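PDB 5C79: Arf-GAP from Mus musculus, which binds the membrane phosphoinositide PtdIns(4,5)P2 through its PH domain and probably activates GTP hydrolysis by the small GTPase Arf1. Local coordinates for residues A[88-100]-A[111-125]. Sequence-based numbering, arbitrary orientation.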
loop_
_atom_site.group_PDB
_atom_site.type_symbol
_atom_site.label_atom_id
_atom_site.label_comp_id
_atom_site.label_asym_id
_atom_site.label_seq_id
_atom_site.Cartn_x
_atom_site.Cartn_y
_atom_site.Cartn_z
ATOM N N GLN A 88 9.363 2.193 0.345
ATOM C CA GLN A 88 9.406 3.155 -0.775
ATOM C C GLN A 88 8.326 2.794 -1.782
ATOM O O GLN A 88 8.302 1.685 -2.330
ATOM C CB GLN A 88 10.757 3.186 -1.456
ATOM C CG GLN A 88 10.875 4.208 -2.585
ATOM C CD GLN A 88 10.578 5.622 -2.132
ATOM O OE1 GLN A 88 11.219 6.116 -1.212
ATOM N NE2 GLN A 88 9.621 6.295 -2.775
ATOM N N VAL A 89 7.433 3.747 -2.007
ATOM C CA VAL A 89 6.428 3.607 -3.084
ATOM C C VAL A 89 7.092 3.868 -4.436
ATOM O O VAL A 89 7.843 4.835 -4.601
ATOM C CB VAL A 89 5.231 4.559 -2.909
ATOM C CG1 VAL A 89 4.301 4.475 -4.105
ATOM C CG2 VAL A 89 4.475 4.203 -1.643
ATOM N N LYS A 90 6.818 3.003 -5.404
ATOM C CA LYS A 90 7.284 3.188 -6.768
ATOM C C LYS A 90 6.070 3.064 -7.675
ATOM O O LYS A 90 5.583 1.949 -7.912
ATOM C CB LYS A 90 8.342 2.196 -7.179
ATOM C CG LYS A 90 8.883 2.499 -8.570
ATOM C CD LYS A 90 10.006 1.582 -8.949
ATOM C CE LYS A 90 10.590 2.008 -10.292
ATOM N NZ LYS A 90 11.647 1.055 -10.713
ATOM N N PRO A 91 5.550 4.206 -8.132
ATOM C CA PRO A 91 4.387 4.114 -9.007
ATOM C C PRO A 91 4.759 3.497 -10.321
ATOM O O PRO A 91 5.895 3.534 -10.738
ATOM C CB PRO A 91 3.936 5.578 -9.187
ATOM C CG PRO A 91 4.763 6.394 -8.287
ATOM C CD PRO A 91 5.998 5.600 -7.976
ATOM N N ASN A 92 3.757 2.943 -10.982
ATOM C CA ASN A 92 3.973 2.319 -12.261
ATOM C C ASN A 92 4.308 3.370 -13.336
ATOM O O ASN A 92 3.797 4.503 -13.329
ATOM C CB ASN A 92 2.739 1.544 -12.642
ATOM C CG ASN A 92 2.978 0.571 -13.742
ATOM O OD1 ASN A 92 2.578 0.818 -14.855
ATOM N ND2 ASN A 92 3.594 -0.569 -13.432
ATOM N N ALA A 93 5.162 2.964 -14.274
ATOM C CA ALA A 93 5.648 3.854 -15.343
ATOM C C ALA A 93 4.551 4.283 -16.309
ATOM O O ALA A 93 4.668 5.313 -16.981
ATOM C CB ALA A 93 6.742 3.156 -16.128
ATOM N N GLU A 94 3.480 3.488 -16.330
ATOM C CA GLU A 94 2.594 3.313 -17.476
ATOM C C GLU A 94 1.062 3.461 -17.230
ATOM O O GLU A 94 0.394 4.202 -17.951
ATOM C CB GLU A 94 2.899 1.909 -18.064
ATOM C CG GLU A 94 1.985 0.774 -17.560
ATOM C CD GLU A 94 2.638 -0.530 -17.185
ATOM O OE1 GLU A 94 3.844 -0.708 -17.398
ATOM O OE2 GLU A 94 1.924 -1.398 -16.648
ATOM N N ASP A 95 0.513 2.758 -16.234
ATOM C CA ASP A 95 -0.911 2.399 -16.221
ATOM C C ASP A 95 -1.756 3.211 -15.261
ATOM O O ASP A 95 -2.982 3.132 -15.305
ATOM C CB ASP A 95 -1.095 0.880 -16.038
ATOM C CG ASP A 95 -0.743 0.375 -14.640
ATOM O OD1 ASP A 95 -0.189 1.126 -13.793
ATOM O OD2 ASP A 95 -1.053 -0.812 -14.409
ATOM N N LYS A 96 -1.098 4.002 -14.410
ATOM C CA LYS A 96 -1.770 4.859 -13.415
ATOM C C LYS A 96 -2.796 4.089 -12.576
ATOM O O LYS A 96 -3.853 4.618 -12.225
ATOM C CB LYS A 96 -2.410 6.081 -14.081
ATOM C CG LYS A 96 -1.429 7.032 -14.784
ATOM C CD LYS A 96 -2.173 8.086 -15.597
ATOM C CE LYS A 96 -1.309 8.671 -16.714
ATOM N NZ LYS A 96 -0.547 9.869 -16.248
ATOM N N LYS A 97 -2.504 2.806 -12.336
ATOM C CA LYS A 97 -3.226 1.995 -11.325
ATOM C C LYS A 97 -2.353 1.091 -10.463
ATOM O O LYS A 97 -2.776 0.735 -9.345
ATOM C CB LYS A 97 -4.320 1.115 -11.913
ATOM C CG LYS A 97 -5.473 1.832 -12.551
ATOM C CD LYS A 97 -6.677 0.914 -12.684
ATOM C CE LYS A 97 -6.434 -0.260 -13.621
ATOM N NZ LYS A 97 -7.670 -1.105 -13.694
ATOM N N SER A 98 -1.218 0.653 -10.996
ATOM C CA SER A 98 -0.322 -0.256 -10.305
ATOM C C SER A 98 0.759 0.534 -9.592
ATOM O O SER A 98 1.251 1.531 -10.112
ATOM C CB SER A 98 0.354 -1.247 -11.237
ATOM O OG SER A 98 -0.629 -2.002 -11.954
ATOM N N PHE A 99 1.172 0.043 -8.434
ATOM C CA PHE A 99 2.383 0.555 -7.799
ATOM C C PHE A 99 3.044 -0.531 -6.986
ATOM O O PHE A 99 2.385 -1.420 -6.487
ATOM C CB PHE A 99 2.089 1.768 -6.900
ATOM C CG PHE A 99 1.151 1.495 -5.763
ATOM C CD1 PHE A 99 -0.216 1.479 -5.952
ATOM C CD2 PHE A 99 1.651 1.308 -4.461
ATOM C CE1 PHE A 99 -1.081 1.255 -4.861
ATOM C CE2 PHE A 99 0.804 1.103 -3.396
ATOM C CZ PHE A 99 -0.554 1.067 -3.592
ATOM N N ASP A 100 4.357 -0.408 -6.825
ATOM C CA ASP A 100 5.089 -1.251 -5.917
ATOM C C ASP A 100 5.302 -0.565 -4.579
ATOM O O ASP A 100 5.477 0.662 -4.505
ATOM C CB ASP A 100 6.446 -1.594 -6.529
ATOM C CG ASP A 100 6.362 -2.578 -7.658
ATOM O OD1 ASP A 100 5.264 -3.080 -7.974
ATOM O OD2 ASP A 100 7.440 -2.827 -8.262
ATOM N N GLN A 111 -2.127 -3.191 -7.024
ATOM C CA GLN A 111 -2.945 -2.477 -8.020
ATOM C C GLN A 111 -4.183 -1.929 -7.355
ATOM O O GLN A 111 -4.896 -2.647 -6.631
ATOM C CB GLN A 111 -3.238 -3.355 -9.230
ATOM C CG GLN A 111 -3.934 -2.629 -10.357
ATOM C CD GLN A 111 -4.141 -3.484 -11.577
ATOM O OE1 GLN A 111 -5.258 -3.922 -11.873
ATOM N NE2 GLN A 111 -3.063 -3.696 -12.326
ATOM N N ALA A 112 -4.449 -0.643 -7.592
ATOM C CA ALA A 112 -5.683 -0.023 -7.116
ATOM C C ALA A 112 -6.835 -0.308 -8.091
ATOM O O ALA A 112 -6.635 -0.745 -9.211
ATOM C CB ALA A 112 -5.493 1.482 -6.980
ATOM N N GLU A 113 -8.034 0.035 -7.652
ATOM C CA GLU A 113 -9.255 -0.114 -8.502
ATOM C C GLU A 113 -9.289 0.699 -9.788
ATOM O O GLU A 113 -9.704 0.200 -10.842
ATOM C CB GLU A 113 -10.479 0.242 -7.674
ATOM C CG GLU A 113 -11.829 -0.184 -8.254
ATOM C CD GLU A 113 -12.988 0.293 -7.389
ATOM O OE1 GLU A 113 -12.771 0.584 -6.169
ATOM O OE2 GLU A 113 -14.118 0.372 -7.933
ATOM N N ASP A 114 -8.920 1.960 -9.677
ATOM C CA ASP A 114 -8.775 2.840 -10.818
ATOM C C ASP A 114 -7.740 3.934 -10.520
ATOM O O ASP A 114 -7.133 3.900 -9.458
ATOM C CB ASP A 114 -10.140 3.432 -11.189
ATOM C CG ASP A 114 -10.798 4.159 -10.051
ATOM O OD1 ASP A 114 -10.136 4.610 -9.091
ATOM O OD2 ASP A 114 -12.025 4.290 -10.124
ATOM N N GLU A 115 -7.583 4.850 -11.483
ATOM C CA GLU A 115 -6.739 6.073 -11.457
ATOM C C GLU A 115 -6.866 6.864 -10.160
ATOM O O GLU A 115 -5.876 7.177 -9.487
ATOM C CB GLU A 115 -7.067 7.016 -12.671
ATOM C CG GLU A 115 -8.451 6.904 -13.363
ATOM C CD GLU A 115 -9.541 7.771 -12.730
ATOM O OE1 GLU A 115 -10.324 7.213 -11.924
ATOM O OE2 GLU A 115 -9.607 9.007 -13.023
ATOM N N GLN A 116 -8.098 7.167 -9.826
ATOM C CA GLN A 116 -8.404 7.989 -8.667
ATOM C C GLN A 116 -8.064 7.267 -7.333
ATOM O O GLN A 116 -7.532 7.878 -6.401
ATOM C CB GLN A 116 -9.869 8.415 -8.695
ATOM C CG GLN A 116 -10.176 9.498 -9.746
ATOM C CD GLN A 116 -10.264 10.910 -9.167
ATOM O OE1 GLN A 116 -9.448 11.304 -8.326
ATOM N NE2 GLN A 116 -11.266 11.684 -9.619
ATOM N N ASP A 117 -8.411 5.989 -7.229
ATOM C CA ASP A 117 -8.031 5.247 -5.996
ATOM C C ASP A 117 -6.540 5.014 -5.896
ATOM O O ASP A 117 -6.016 4.991 -4.791
ATOM C CB ASP A 117 -8.804 3.957 -5.737
ATOM C CG ASP A 117 -9.007 3.711 -4.229
ATOM O OD1 ASP A 117 -9.347 4.667 -3.453
ATOM O OD2 ASP A 117 -8.843 2.597 -3.767
ATOM N N TYR A 118 -5.871 4.847 -7.039
ATOM C CA TYR A 118 -4.395 4.836 -7.130
ATOM C C TYR A 118 -3.809 6.128 -6.556
ATOM O O TYR A 118 -2.923 6.079 -5.720
ATOM C CB TYR A 118 -3.942 4.609 -8.587
ATOM C CG TYR A 118 -2.553 5.006 -9.046
ATOM C CD1 TYR A 118 -2.306 6.286 -9.555
ATOM C CD2 TYR A 118 -1.480 4.092 -9.027
ATOM C CE1 TYR A 118 -1.043 6.639 -10.007
ATOM C CE2 TYR A 118 -0.231 4.442 -9.501
ATOM C CZ TYR A 118 -0.014 5.715 -9.975
ATOM O OH TYR A 118 1.214 6.081 -10.449
ATOM N N ILE A 119 -4.342 7.269 -6.982
ATOM C CA ILE A 119 -3.879 8.580 -6.479
ATOM C C ILE A 119 -4.111 8.659 -4.967
ATOM O O ILE A 119 -3.230 9.092 -4.236
ATOM C CB ILE A 119 -4.534 9.781 -7.190
ATOM C CG1 ILE A 119 -3.988 9.911 -8.623
ATOM C CG2 ILE A 119 -4.242 11.100 -6.475
ATOM C CD1 ILE A 119 -2.497 10.154 -8.757
ATOM N N ALA A 120 -5.274 8.213 -4.522
ATOM C CA ALA A 120 -5.624 8.197 -3.105
ATOM C C ALA A 120 -4.681 7.352 -2.277
ATOM O O ALA A 120 -4.101 7.845 -1.279
ATOM C CB ALA A 120 -7.040 7.745 -2.898
ATOM N N TRP A 121 -4.510 6.086 -2.685
ATOM C CA TRP A 121 -3.551 5.196 -1.959
ATOM C C TRP A 121 -2.144 5.768 -1.897
ATOM O O TRP A 121 -1.505 5.835 -0.840
ATOM C CB TRP A 121 -3.513 3.797 -2.570
ATOM C CG TRP A 121 -4.569 2.943 -2.043
ATOM C CD1 TRP A 121 -5.701 2.503 -2.700
ATOM C CD2 TRP A 121 -4.643 2.434 -0.712
ATOM N NE1 TRP A 121 -6.480 1.758 -1.812
ATOM C CE2 TRP A 121 -5.826 1.673 -0.604
ATOM C CE3 TRP A 121 -3.798 2.523 0.402
ATOM C CZ2 TRP A 121 -6.201 1.034 0.607
ATOM C CZ3 TRP A 121 -4.168 1.879 1.585
ATOM C CH2 TRP A 121 -5.345 1.134 1.670
ATOM N N ILE A 122 -1.622 6.186 -3.036
ATOM C CA ILE A 122 -0.241 6.678 -3.070
ATOM C C ILE A 122 -0.095 7.975 -2.246
ATOM O O ILE A 122 0.878 8.162 -1.522
ATOM C CB ILE A 122 0.252 6.846 -4.490
ATOM C CG1 ILE A 122 0.419 5.456 -5.117
ATOM C CG2 ILE A 122 1.603 7.536 -4.513
ATOM C CD1 ILE A 122 0.698 5.496 -6.599
ATOM N N SER A 123 -1.086 8.839 -2.338
ATOM C CA SER A 123 -1.085 10.098 -1.546
ATOM C C SER A 123 -1.120 9.824 -0.037
ATOM O O SER A 123 -0.358 10.439 0.720
ATOM C CB SER A 123 -2.271 10.983 -1.948
ATOM O OG SER A 123 -2.111 11.422 -3.300
ATOM N N VAL A 124 -2.002 8.917 0.379
ATOM C CA VAL A 124 -2.133 8.563 1.794
ATOM C C VAL A 124 -0.858 7.895 2.301
ATOM O O VAL A 124 -0.359 8.217 3.398
ATOM C CB VAL A 124 -3.354 7.674 2.065
ATOM C CG1 VAL A 124 -3.314 7.105 3.480
ATOM C CG2 VAL A 124 -4.665 8.459 1.887
ATOM N N LEU A 125 -0.320 6.963 1.521
ATOM C CA LEU A 125 0.938 6.299 1.914
ATOM C C LEU A 125 2.070 7.313 2.089
ATOM O O LEU A 125 2.837 7.269 3.055
ATOM C CB LEU A 125 1.339 5.246 0.894
ATOM C CG LEU A 125 0.429 3.998 0.896
ATOM C CD1 LEU A 125 0.687 3.167 -0.356
ATOM C CD2 LEU A 125 0.706 3.176 2.130
HETATM O O HOH W 1 -7.448 -2.603 -11.066
#
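The Tyr118 ring lies between the 92-97 turn and its own helix. In this PH-domain fold the C-terminal helix caps one open end of the bent, seven-stranded antiparallel barrel; here it meets the hairpin of strands 88-91 and 98-103. The Lys96 carbonyl carbon sits over the centre of one ring face, with Lys97 N nearer the rim. Ile122 CD1 packs on the opposite face. Ser98 O meets the ring edge 3.3 Å from Tyr118 CE2, and Glu115 O lies at the edge in plane. The hydroxyl end reaches Pro91 CB; the side chains cross at about a right angle. Tyr118 CG stands opposite its backbone N (chi1 159°), which carries the ring out from the helix under the turn. A leucine in place of Tyr118 would probably leave the peptide at Lys96 and Lys97 without its flat support and open a gap beside Pro91.

Phe99 is the second flat group. Ile122 CG1 lies over one face, 4.2 Å from the ring centroid, a CH-pi contact. Leu125 CD1 comes to 3.7 Å from Phe99 CE2, and Trp121 CB approaches CZ. Val89 extends this apolar patch onto Ile122 and Leu125.

Polar bonds tie the turn to residues 111-112. Ala112 N donates to Lys97 O (2.8 Å, 167°). Asp95 OD1 accepts from the backbone N of both Lys97 and Ser98, from the same face of its carboxylate, pinning the turn. A water links Lys97 NZ, Gln111 OE1 and Ala112 O. Ser98 OG donates to Asp95 OD2 at 2.8 Å and accepts from Gln111 NE2 at 3.0 Å, close to the Gln111 amide plane.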